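Local coordinates for protein ORF99 (Acidianus Filamentous Virus 1, PDB 3DF6) that is a thermo- and acid-stable viral protein of unassigned function, related by sequence to the AcrID1 anti-CRISPR family, and pairs in the crystal with a second copy of itself, at the interface of chains A and B. Numbering follows the deposited sequence. Chains: chain A/B, ORF99.

The interface of chains A and B. Residues chain A 16, 21-25; chain B 6, 9, 26-29.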
ATOM      1  N   LEU A  16       0.868   8.338   6.018  1.00 16.02           N
ATOM      2  CA  LEU A  16       1.647   7.392   6.825  1.00 15.39           C
ATOM      3  C   LEU A  16       3.009   7.106   6.220  1.00 14.64           C
ATOM      4  O   LEU A  16       3.987   6.913   6.942  1.00 13.69           O
ATOM      5  CB  LEU A  16       0.892   6.075   6.989  1.00 15.51           C
ATOM      6  CG  LEU A  16      -0.310   6.155   7.925  1.00 16.67           C
ATOM      7  CD1 LEU A  16      -1.202   4.950   7.700  1.00 15.60           C
ATOM      8  CD2 LEU A  16       0.091   6.321   9.396  1.00 16.76           C
ATOM      9  N   ARG A  21       5.881   5.699   8.844  1.00 15.49           N
ATOM     10  CA  ARG A  21       5.294   4.502   9.445  1.00 15.22           C
ATOM     11  C   ARG A  21       5.191   3.434   8.365  1.00 14.69           C
ATOM     12  O   ARG A  21       5.527   2.266   8.586  1.00 14.11           O
ATOM     13  CB  ARG A  21       3.959   4.824  10.103  1.00 15.91           C
ATOM     14  CG  ARG A  21       4.092   5.880  11.192  1.00 18.02           C
ATOM     15  CD  ARG A  21       2.884   5.874  12.111  1.00 22.10           C
ATOM     16  NE  ARG A  21       2.969   4.795  13.090  1.00 24.16           N
ATOM     17  CZ  ARG A  21       2.165   4.666  14.140  1.00 24.53           C
ATOM     18  NH1 ARG A  21       1.202   5.547  14.354  1.00 26.50           N
ATOM     19  NH2 ARG A  21       2.323   3.652  14.971  1.00 22.65           N
ATOM     20  N   ILE A  22       4.782   3.871   7.162  1.00 13.73           N
ATOM     21  CA  ILE A  22       4.896   3.017   5.986  1.00 13.05           C
ATOM     22  C   ILE A  22       6.239   3.464   5.418  1.00 13.21           C
ATOM     23  O   ILE A  22       6.411   4.631   5.044  1.00 12.67           O
ATOM     24  CB  ILE A  22       3.707   3.197   4.987  1.00 12.64           C
ATOM     25  CG1 ILE A  22       2.388   2.752   5.649  1.00 13.07           C
ATOM     26  CG2 ILE A  22       3.967   2.430   3.657  1.00 11.62           C
ATOM     27  CD1 ILE A  22       1.121   3.081   4.848  1.00 13.68           C
ATOM     28  N   LYS A  23       7.209   2.552   5.411  1.00 13.42           N
ATOM     29  CA  LYS A  23       8.569   2.894   4.988  1.00 13.09           C
ATOM     30  C   LYS A  23       8.588   3.191   3.490  1.00 13.04           C
ATOM     31  O   LYS A  23       9.135   4.192   3.054  1.00 12.14           O
ATOM     32  CB  LYS A  23       9.556   1.761   5.300  1.00 12.86           C
ATOM     33  CG  LYS A  23       9.506   1.221   6.704  1.00 13.97           C
ATOM     34  CD  LYS A  23       9.649   2.306   7.743  1.00 16.01           C
ATOM     35  CE  LYS A  23       9.371   1.722   9.139  1.00 17.19           C
ATOM     36  NZ  LYS A  23       9.387   2.794  10.177  1.00 18.41           N
ATOM     37  N   GLU A  24       7.970   2.304   2.723  1.00 12.87           N
ATOM     38  CA  GLU A  24       7.808   2.460   1.275  1.00 14.46           C
ATOM     39  C   GLU A  24       6.615   1.607   0.894  1.00 13.50           C
ATOM     40  O   GLU A  24       6.235   0.711   1.663  1.00 13.12           O
ATOM     41  CB  GLU A  24       9.070   1.994   0.518  0.80 13.85           C
ATOM     42  CG  GLU A  24       9.490   0.567   0.843  0.80 19.40           C
ATOM     43  CD  GLU A  24      10.788   0.094   0.145  0.80 21.35           C
ATOM     44  OE1 GLU A  24      11.486   0.899  -0.511  0.80 27.87           O
ATOM     45  OE2 GLU A  24      11.085  -1.107   0.236  0.80 28.44           O
ATOM     46  N   PHE A  25       6.016   1.872  -0.276  1.00 13.39           N
ATOM     47  CA  PHE A  25       4.817   1.124  -0.701  1.00 13.48           C
ATOM     48  C   PHE A  25       4.565   1.275  -2.193  1.00 13.55           C
ATOM     49  O   PHE A  25       5.094   2.192  -2.846  1.00 13.53           O
ATOM     50  CB  PHE A  25       3.556   1.617   0.075  1.00 13.42           C
ATOM     51  CG  PHE A  25       3.018   2.932  -0.432  1.00 13.54           C
ATOM     52  CD1 PHE A  25       2.003   2.970  -1.409  1.00 14.21           C
ATOM     53  CD2 PHE A  25       3.561   4.133   0.013  1.00 13.07           C
ATOM     54  CE1 PHE A  25       1.528   4.211  -1.912  1.00 13.66           C
ATOM     55  CE2 PHE A  25       3.099   5.360  -0.476  1.00 14.56           C
ATOM     56  CZ  PHE A  25       2.077   5.397  -1.440  1.00 15.08           C
TER
ATOM     57  N   PHE B   6      -3.413   2.861  12.999  1.00 13.22           N
ATOM     58  CA  PHE B   6      -2.476   2.372  11.991  1.00 12.84           C
ATOM     59  C   PHE B   6      -2.749   0.901  11.649  1.00 12.78           C
ATOM     60  O   PHE B   6      -2.851   0.548  10.467  1.00 12.16           O
ATOM     61  CB  PHE B   6      -1.021   2.623  12.457  1.00 12.77           C
ATOM     62  CG  PHE B   6       0.029   2.087  11.515  1.00 13.86           C
ATOM     63  CD1 PHE B   6       0.385   2.790  10.366  1.00 11.58           C
ATOM     64  CD2 PHE B   6       0.667   0.869  11.774  1.00 13.62           C
ATOM     65  CE1 PHE B   6       1.359   2.298   9.497  1.00 13.56           C
ATOM     66  CE2 PHE B   6       1.661   0.381  10.910  1.00 11.82           C
ATOM     67  CZ  PHE B   6       1.983   1.084   9.764  1.00 12.62           C
ATOM     68  N   LEU B   9      -5.956   0.570   9.745  1.00 12.85           N
ATOM     69  CA  LEU B   9      -5.732   0.910   8.333  1.00 13.53           C
ATOM     70  C   LEU B   9      -5.076  -0.234   7.547  1.00 13.54           C
ATOM     71  O   LEU B   9      -5.495  -0.544   6.425  1.00 13.44           O
ATOM     72  CB  LEU B   9      -4.946   2.224   8.168  1.00 13.72           C
ATOM     73  CG  LEU B   9      -4.620   2.637   6.720  1.00 13.32           C
ATOM     74  CD1 LEU B   9      -4.763   4.134   6.518  1.00 13.91           C
ATOM     75  CD2 LEU B   9      -3.207   2.162   6.259  1.00 13.66           C
ATOM     76  N   GLU B  26       2.204  -3.474  -2.225  1.00 15.64           N
ATOM     77  CA  GLU B  26       3.225  -3.935  -1.299  1.00 16.21           C
ATOM     78  C   GLU B  26       3.528  -2.789  -0.352  1.00 16.60           C
ATOM     79  O   GLU B  26       3.440  -1.617  -0.729  1.00 15.53           O
ATOM     80  CB  GLU B  26       4.500  -4.373  -2.033  0.80 16.15           C
ATOM     81  CG  GLU B  26       5.189  -3.278  -2.790  0.80 19.73           C
ATOM     82  CD  GLU B  26       6.385  -3.795  -3.602  0.80 21.64           C
ATOM     83  OE1 GLU B  26       6.890  -4.919  -3.324  0.80 25.32           O
ATOM     84  OE2 GLU B  26       6.836  -3.043  -4.490  0.80 23.64           O
HETATM   85  N   MSE B  27       3.874  -3.119   0.877  1.00 16.54           N
HETATM   86  CA  MSE B  27       4.215  -2.105   1.869  1.00 19.00           C
HETATM   87  C   MSE B  27       5.338  -2.669   2.721  1.00 17.62           C
HETATM   88  O   MSE B  27       5.285  -3.836   3.123  1.00 17.40           O
HETATM   89  CB  MSE B  27       3.042  -1.803   2.790  1.00 18.15           C
HETATM   90  CG  MSE B  27       1.864  -1.105   2.182  0.80 22.30           C
HETATM   91 SE   MSE B  27       0.603  -0.812   3.641  0.80 26.46          SE
HETATM   92  CE  MSE B  27       0.105  -2.630   4.091  0.80 24.68           C
ATOM     93  N   LYS B  28       6.340  -1.839   2.967  1.00 16.61           N
ATOM     94  CA  LYS B  28       7.407  -2.158   3.888  1.00 15.95           C
ATOM     95  C   LYS B  28       7.074  -1.455   5.194  1.00 15.19           C
ATOM     96  O   LYS B  28       6.664  -0.282   5.185  1.00 13.11           O
ATOM     97  CB  LYS B  28       8.741  -1.681   3.331  1.00 17.07           C
ATOM     98  CG  LYS B  28       9.953  -2.076   4.163  1.00 20.49           C
ATOM     99  CD  LYS B  28      11.231  -1.668   3.444  1.00 28.66           C
ATOM    100  CE  LYS B  28      12.482  -2.252   4.121  1.00 30.33           C
ATOM    101  NZ  LYS B  28      12.635  -1.679   5.477  1.00 34.15           N
ATOM    102  N   LEU B  29       7.253  -2.185   6.301  1.00 14.71           N
ATOM    103  CA  LEU B  29       6.738  -1.799   7.603  1.00 15.03           C
ATOM    104  C   LEU B  29       7.480  -2.452   8.761  1.00 15.01           C
ATOM    105  O   LEU B  29       8.042  -3.540   8.623  1.00 14.84           O
ATOM    106  CB  LEU B  29       5.367  -2.477   7.842  1.00 15.31           C
ATOM    107  CG  LEU B  29       4.259  -2.237   6.811  1.00 16.98           C
ATOM    108  CD1 LEU B  29       3.213  -3.331   6.868  1.00 15.22           C
ATOM    109  CD2 LEU B  29       3.655  -0.818   7.039  1.00 14.65           C
TER
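Two copies of ORF99 meet edge to edge in the crystal, perhaps as a biological dimer, the segment around A:Ile22 to A:Phe25 running antiparallel to strand 25-34 of chain B. Two backbone hydrogen bonds involve B:Lys28. Its N reaches the carbonyl O of A:Glu24 at 2.9 Å, almost straight (175° at H) and in the carbonyl plane; its own O accepts from A:Lys23 N at 2.9 Å, more bent, with the donor above the carbonyl plane.

An apolar cluster packs on one side of this ribbon. B:Phe6, its CG anti to the backbone N (chi1 177°), projects from helix 3-18, and its flat ring serves several apolar groups at once: CD1 lies 3.7 Å from A:Leu16 CD2 and CE1 3.7 Å from A:Arg21 CB. Branched tips suit the junction of helix and strand: A:Leu16 CD1 meets B:Leu9 CD2 tip to tip, while A:Ile22 CG1 lies alongside B:Leu29 CD2 at 4.0 Å. The guanidinium of A:Arg21 is nearly parallel to the ring (6°) but shifted, centred over B:Phe6 CB with NE near the rim; any electrostatic gain is probably small.

On the polar side the methylene stems of Glu and Lys also pack closely, A:Glu24 CG crossing B:Lys28 CB at 3.4 Å. Only their charged ends are loose: OE2 and NZ stand 5.5 Å apart, perhaps attracting weakly. Edge pairing and apolar cluster, repeated by the two-fold, probably help hold two ORF99 copies together.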